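Local coordinates for hydrophilic protein, virA protein (Chromobacterium violaceum, PDB 3BO6), which probably acts as a phosphothreonine lyase, a bacterial effector of the SpvC family that removes phosphate from phosphothreonine by beta-elimination, at residues D123-R127 against V128-A132; K115-M119 against E120-Q124. One frame throughout, in Å; residues are numbered along the deposited sequence. Where two conformers were deposited one is given.

Contacts 1 and 2 follow each other along the connection from strand 113-117 to strand 134-137, sharing Asp123 and Gln124, with centres about 8 Å apart. In both, one carbonyl, Asp118 O in contact 2 and Ser126 O in contact 1, takes two backbone N-H groups, and the side chain of the same residue takes a third. The two contacts meet where Val128 O lies 2.8 Å from Thr117 OG1, a probable hydrogen bond, and where Ala129 CB packs 3.8 Å from Val122 CG1. Arg127 of contact 1 reaches a sulfate, also bound by Lys83, His85, Arg192 and Arg199, in what is probably the substrate phosphate site.

Contact 1: residues D123-R127 against V128-A132; sequences DQQSR and VAVGA. With SO4 (sulfate ion), chain C.
Ser126 grips the chain that follows it with both of its oxygens. Ser126 O accepts from Ala129 N at 2.9 Å, the donor standing well above the carbonyl plane, and from Val130 N at 3.1 Å, almost in line with the C=O bond. Ser126 OG, placed anti to its own backbone N (chi1 175°), takes Val128 N in a nearly straight bond of 3.1 Å, which makes an ST turn. The methyl CB of Ala129 points back into the bend and sits 3.2 Å from Asp123 O, while Val130 sets CG1 near Gln124 O and CG2 near Ser126 O.

This loop between two strands of the antiparallel sheet thus winds through consecutive turns: ahead of the ST turn comes a type I beta turn from Asp123 to Ser126, overlapped by an Asx turn in which Asp123 OD1 accepts from Gln125 N at 2.9 Å.

The solvent side is much looser. Asp123 and Gln125 are exposed; the Gln125 amide skirts Val130 CG1 with NE2, while OE1 bonds weakly to Arg90.

Arg127 instead runs into an anion pocket. It sets out away from the bend, and its chain, bent at chi3, carries the guanidinium past Val128 CG1, to which Arg127 NH1 comes within 4.0 Å. A sulfate, probably from the crystallisation liquor, lies in plane at the guanidinium edge, bound by Arg127 NH1 to sulfate O3 at 2.8 Å and Arg127 NH2 to sulfate O1 at 2.9 Å. Its basic partners are consistent with a phosphothreonine phosphate pocket; Ser179 OG also bonds to Arg127 NH2.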
loop_
_atom_site.group_PDB
_atom_site.type_symbol
_atom_site.label_atom_id
_atom_site.label_comp_id
_atom_site.label_asym_id
_atom_site.label_seq_id
_atom_site.Cartn_x
_atom_site.Cartn_y
_atom_site.Cartn_z
ATOM N N ASP A 123 6.738 -17.895 -8.016
ATOM C CA ASP A 123 7.828 -17.985 -8.984
ATOM C C ASP A 123 8.932 -17.046 -8.488
ATOM O O ASP A 123 8.698 -15.854 -8.317
ATOM C CB ASP A 123 7.259 -17.546 -10.339
ATOM C CG ASP A 123 8.322 -17.162 -11.367
ATOM O OD1 ASP A 123 9.531 -17.391 -11.173
ATOM O OD2 ASP A 123 7.910 -16.606 -12.410
ATOM N N GLN A 124 10.132 -17.572 -8.242
ATOM C CA GLN A 124 11.173 -16.767 -7.598
ATOM C C GLN A 124 11.680 -15.608 -8.448
ATOM O O GLN A 124 12.365 -14.734 -7.928
ATOM C CB GLN A 124 12.352 -17.630 -7.152
ATOM C CG GLN A 124 12.013 -18.642 -6.063
ATOM C CD GLN A 124 11.700 -17.999 -4.712
ATOM O OE1 GLN A 124 12.536 -17.301 -4.135
ATOM N NE2 GLN A 124 10.494 -18.233 -4.210
ATOM N N GLN A 125 11.368 -15.609 -9.745
ATOM C CA GLN A 125 11.780 -14.518 -10.628
ATOM C C GLN A 125 10.637 -13.561 -10.925
ATOM O O GLN A 125 10.810 -12.609 -11.698
ATOM C CB GLN A 125 12.343 -15.041 -11.963
ATOM C CG GLN A 125 13.526 -15.982 -11.837
ATOM C CD GLN A 125 14.607 -15.451 -10.918
ATOM O OE1 GLN A 125 15.174 -16.198 -10.123
ATOM N NE2 GLN A 125 14.896 -14.157 -11.019
ATOM N N SER A 126 9.479 -13.805 -10.326
ATOM C CA SER A 126 8.309 -12.950 -10.516
ATOM C C SER A 126 8.543 -11.504 -10.073
ATOM O O SER A 126 9.320 -11.236 -9.143
ATOM C CB SER A 126 7.113 -13.500 -9.728
ATOM O OG SER A 126 6.002 -12.620 -9.821
ATOM N N ARG A 127 7.839 -10.580 -10.723
ATOM C CA ARG A 127 7.857 -9.185 -10.299
ATOM C C ARG A 127 7.358 -8.977 -8.856
ATOM O O ARG A 127 7.629 -7.938 -8.257
ATOM C CB ARG A 127 7.047 -8.317 -11.282
ATOM C CG ARG A 127 5.557 -8.638 -11.304
ATOM C CD ARG A 127 4.865 -7.778 -12.355
ATOM N NE ARG A 127 4.511 -6.420 -11.909
ATOM C CZ ARG A 127 3.436 -6.143 -11.181
ATOM N NH1 ARG A 127 2.642 -7.128 -10.761
ATOM N NH2 ARG A 127 3.169 -4.889 -10.852
ATOM N N VAL A 128 6.638 -9.947 -8.288
ATOM C CA VAL A 128 6.194 -9.848 -6.893
ATOM C C VAL A 128 7.023 -10.749 -5.963
ATOM O O VAL A 128 6.696 -10.906 -4.793
ATOM C CB VAL A 128 4.677 -10.115 -6.702
ATOM C CG1 VAL A 128 3.822 -9.149 -7.541
ATOM C CG2 VAL A 128 4.318 -11.574 -6.995
ATOM N N ALA A 129 8.137 -11.262 -6.482
ATOM C CA ALA A 129 9.094 -12.015 -5.687
ATOM C C ALA A 129 10.407 -11.258 -5.506
ATOM O O ALA A 129 10.970 -11.253 -4.415
ATOM C CB ALA A 129 9.358 -13.376 -6.329
ATOM N N VAL A 130 10.908 -10.634 -6.577
ATOM C CA VAL A 130 12.164 -9.885 -6.494
ATOM C C VAL A 130 11.955 -8.484 -5.922
ATOM O O VAL A 130 12.911 -7.794 -5.547
ATOM C CB VAL A 130 12.878 -9.817 -7.860
ATOM C CG1 VAL A 130 13.236 -11.226 -8.325
ATOM C CG2 VAL A 130 12.018 -9.071 -8.904
ATOM N N GLY A 131 10.695 -8.082 -5.872
ATOM C CA GLY A 131 10.267 -6.854 -5.219
ATOM C C GLY A 131 8.762 -6.945 -5.090
ATOM O O GLY A 131 8.180 -8.021 -5.267
ATOM N N ALA A 132 8.126 -5.818 -4.781
ATOM C CA ALA A 132 6.675 -5.726 -4.676
ATOM C C ALA A 132 6.063 -6.914 -3.936
ATOM O O ALA A 132 5.034 -7.454 -4.352
ATOM C CB ALA A 132 6.044 -5.589 -6.067
HETATM S S SO4 C . -0.370 -5.239 -9.273
HETATM O O1 SO4 C . 0.566 -4.195 -9.738
HETATM O O2 SO4 C . -1.713 -4.951 -9.754
HETATM O O3 SO4 C . 0.062 -6.523 -9.794
HETATM O O4 SO4 C . -0.398 -5.262 -7.809
#

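Contact 2: residues K115-M119 against E120-Q124; sequences KVTDM and ERVDQ
From the end of strand 113-117, which lies in the antiparallel sheet between strands 65-70 and 134-137, the backbone leaves at Asp118 and folds back through a tight turn. Asp118 O accepts from Arg121 N at 3.1 Å, well above the carbonyl plane, and from Val122 N at 3.0 Å in a bond that almost continues the C=O direction. An Asx turn is superimposed: Asp118 OD1 takes Glu120 N at 3.0 Å, on the anti side of the carboxylate and 34° out of its plane. With CG anti to the backbone N (chi1 -177°), the carboxylate lies beside its own carbonyl carbon, within reach of Glu120 N. OD1 also forms a salt bridge with Arg44 of helix 40-44, which holds the group from outside the loop and would favour its charged form.

Arg121 runs alongside Asp118, pointing the same way, but it is the methylene CG of Arg121 that approaches Asp118 OD2, at 3.4 Å, and not the guanidinium. On the buried side, Thr117 and Val122 cross at about a right angle, with the methyl CG2 of Thr117 pressed tightly to Val122 CB at 3.5 Å; Thr117 OG1 has its own partner in Val128 O. The bent Met119 chain lies beside Val122, Met119 SD 4.1 Å from Val122 CG1.

Gln124, folded back at chi2, bonds weakly through NE2 to Met119 O and to Val122 O. Toward solvent, a water donates to Glu120 OE1 at 2.7 Å and, more weakly, to Met119 O at 3.3 Å.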
loop_
_atom_site.group_PDB
_atom_site.type_symbol
_atom_site.label_atom_id
_atom_site.label_comp_id
_atom_site.label_asym_id
_atom_site.label_seq_id
_atom_site.Cartn_x
_atom_site.Cartn_y
_atom_site.Cartn_z
ATOM N N LYS A 115 -1.841 -7.431 1.041
ATOM C CA LYS A 115 -1.370 -8.841 0.866
ATOM C C LYS A 115 0.137 -8.791 0.761
ATOM O O LYS A 115 0.658 -7.718 0.689
ATOM C CB LYS A 115 -2.036 -9.507 -0.332
ATOM C CG LYS A 115 -1.639 -8.966 -1.679
ATOM C CD LYS A 115 -2.566 -9.591 -2.720
ATOM C CE LYS A 115 -2.100 -9.321 -4.120
ATOM N NZ LYS A 115 -3.109 -9.907 -5.071
ATOM N N VAL A 116 0.709 -9.955 1.099
ATOM C CA VAL A 116 2.129 -10.235 1.024
ATOM C C VAL A 116 2.339 -11.537 0.253
ATOM O O VAL A 116 1.564 -12.482 0.391
ATOM C CB VAL A 116 2.785 -10.297 2.441
ATOM C CG1 VAL A 116 2.228 -11.454 3.265
ATOM C CG2 VAL A 116 4.286 -10.376 2.338
ATOM N N THR A 117 3.384 -11.595 -0.558
ATOM C CA THR A 117 3.562 -12.762 -1.383
ATOM C C THR A 117 4.001 -13.899 -0.471
ATOM O O THR A 117 4.764 -13.695 0.491
ATOM C CB THR A 117 4.765 -12.453 -2.294
ATOM O OG1 THR A 117 4.459 -11.306 -3.094
ATOM C CG2 THR A 117 5.131 -13.647 -3.208
ATOM N N ASP A 118 3.524 -15.099 -0.783
ATOM C CA ASP A 118 3.997 -16.316 -0.137
ATOM C C ASP A 118 5.257 -16.774 -0.856
ATOM O O ASP A 118 5.201 -17.306 -1.981
ATOM C CB ASP A 118 2.922 -17.401 -0.215
ATOM C CG ASP A 118 3.335 -18.688 0.501
ATOM O OD1 ASP A 118 4.538 -18.845 0.797
ATOM O OD2 ASP A 118 2.446 -19.517 0.753
ATOM N N MET A 119 6.397 -16.611 -0.204
ATOM C CA MET A 119 7.679 -16.835 -0.856
ATOM C C MET A 119 7.977 -18.317 -1.091
ATOM O O MET A 119 8.888 -18.656 -1.843
ATOM C CB MET A 119 8.805 -16.181 -0.048
ATOM C CG MET A 119 8.671 -14.648 0.050
ATOM S SD MET A 119 8.477 -13.775 -1.532
ATOM C CE MET A 119 10.100 -13.971 -2.231
ATOM N N GLU A 120 7.214 -19.192 -0.448
ATOM C CA GLU A 120 7.353 -20.628 -0.687
ATOM C C GLU A 120 6.628 -21.093 -1.950
ATOM O O GLU A 120 6.924 -22.166 -2.485
ATOM C CB GLU A 120 6.852 -21.412 0.526
ATOM C CG GLU A 120 7.597 -21.090 1.799
ATOM C CD GLU A 120 9.075 -21.407 1.699
ATOM O OE1 GLU A 120 9.886 -20.613 2.221
ATOM O OE2 GLU A 120 9.425 -22.448 1.096
ATOM N N ARG A 121 5.681 -20.299 -2.429
ATOM C CA ARG A 121 4.872 -20.704 -3.581
ATOM C C ARG A 121 5.176 -19.883 -4.833
ATOM O O ARG A 121 5.019 -20.368 -5.954
ATOM C CB ARG A 121 3.381 -20.564 -3.252
ATOM C CG ARG A 121 2.899 -21.406 -2.081
ATOM C CD ARG A 121 2.901 -22.890 -2.405
ATOM N NE ARG A 121 4.089 -23.570 -1.896
ATOM C CZ ARG A 121 4.110 -24.318 -0.795
ATOM N NH1 ARG A 121 5.236 -24.902 -0.408
ATOM N NH2 ARG A 121 3.006 -24.486 -0.080
ATOM N N VAL A 122 5.566 -18.626 -4.659
ATOM C CA VAL A 122 5.763 -17.743 -5.797
ATOM C C VAL A 122 6.891 -18.224 -6.734
ATOM O O VAL A 122 7.860 -18.889 -6.316
ATOM C CB VAL A 122 6.049 -16.300 -5.291
ATOM C CG1 VAL A 122 7.467 -16.216 -4.712
ATOM C CG2 VAL A 122 5.843 -15.280 -6.408
ATOM N N ASP A 123 6.738 -17.895 -8.016
ATOM C CA ASP A 123 7.828 -17.985 -8.984
ATOM C C ASP A 123 8.932 -17.046 -8.488
ATOM O O ASP A 123 8.698 -15.854 -8.317
ATOM C CB ASP A 123 7.259 -17.546 -10.339
ATOM C CG ASP A 123 8.322 -17.162 -11.367
ATOM O OD1 ASP A 123 9.531 -17.391 -11.173
ATOM O OD2 ASP A 123 7.910 -16.606 -12.410
ATOM N N GLN A 124 10.132 -17.572 -8.242
ATOM C CA GLN A 124 11.173 -16.767 -7.598
ATOM C C GLN A 124 11.680 -15.608 -8.448
ATOM O O GLN A 124 12.365 -14.734 -7.928
ATOM C CB GLN A 124 12.352 -17.630 -7.152
ATOM C CG GLN A 124 12.013 -18.642 -6.063
ATOM C CD GLN A 124 11.700 -17.999 -4.712
ATOM O OE1 GLN A 124 12.536 -17.301 -4.135
ATOM N NE2 GLN A 124 10.494 -18.233 -4.210
HETATM O O HOH W 1 11.359 -19.747 0.090
#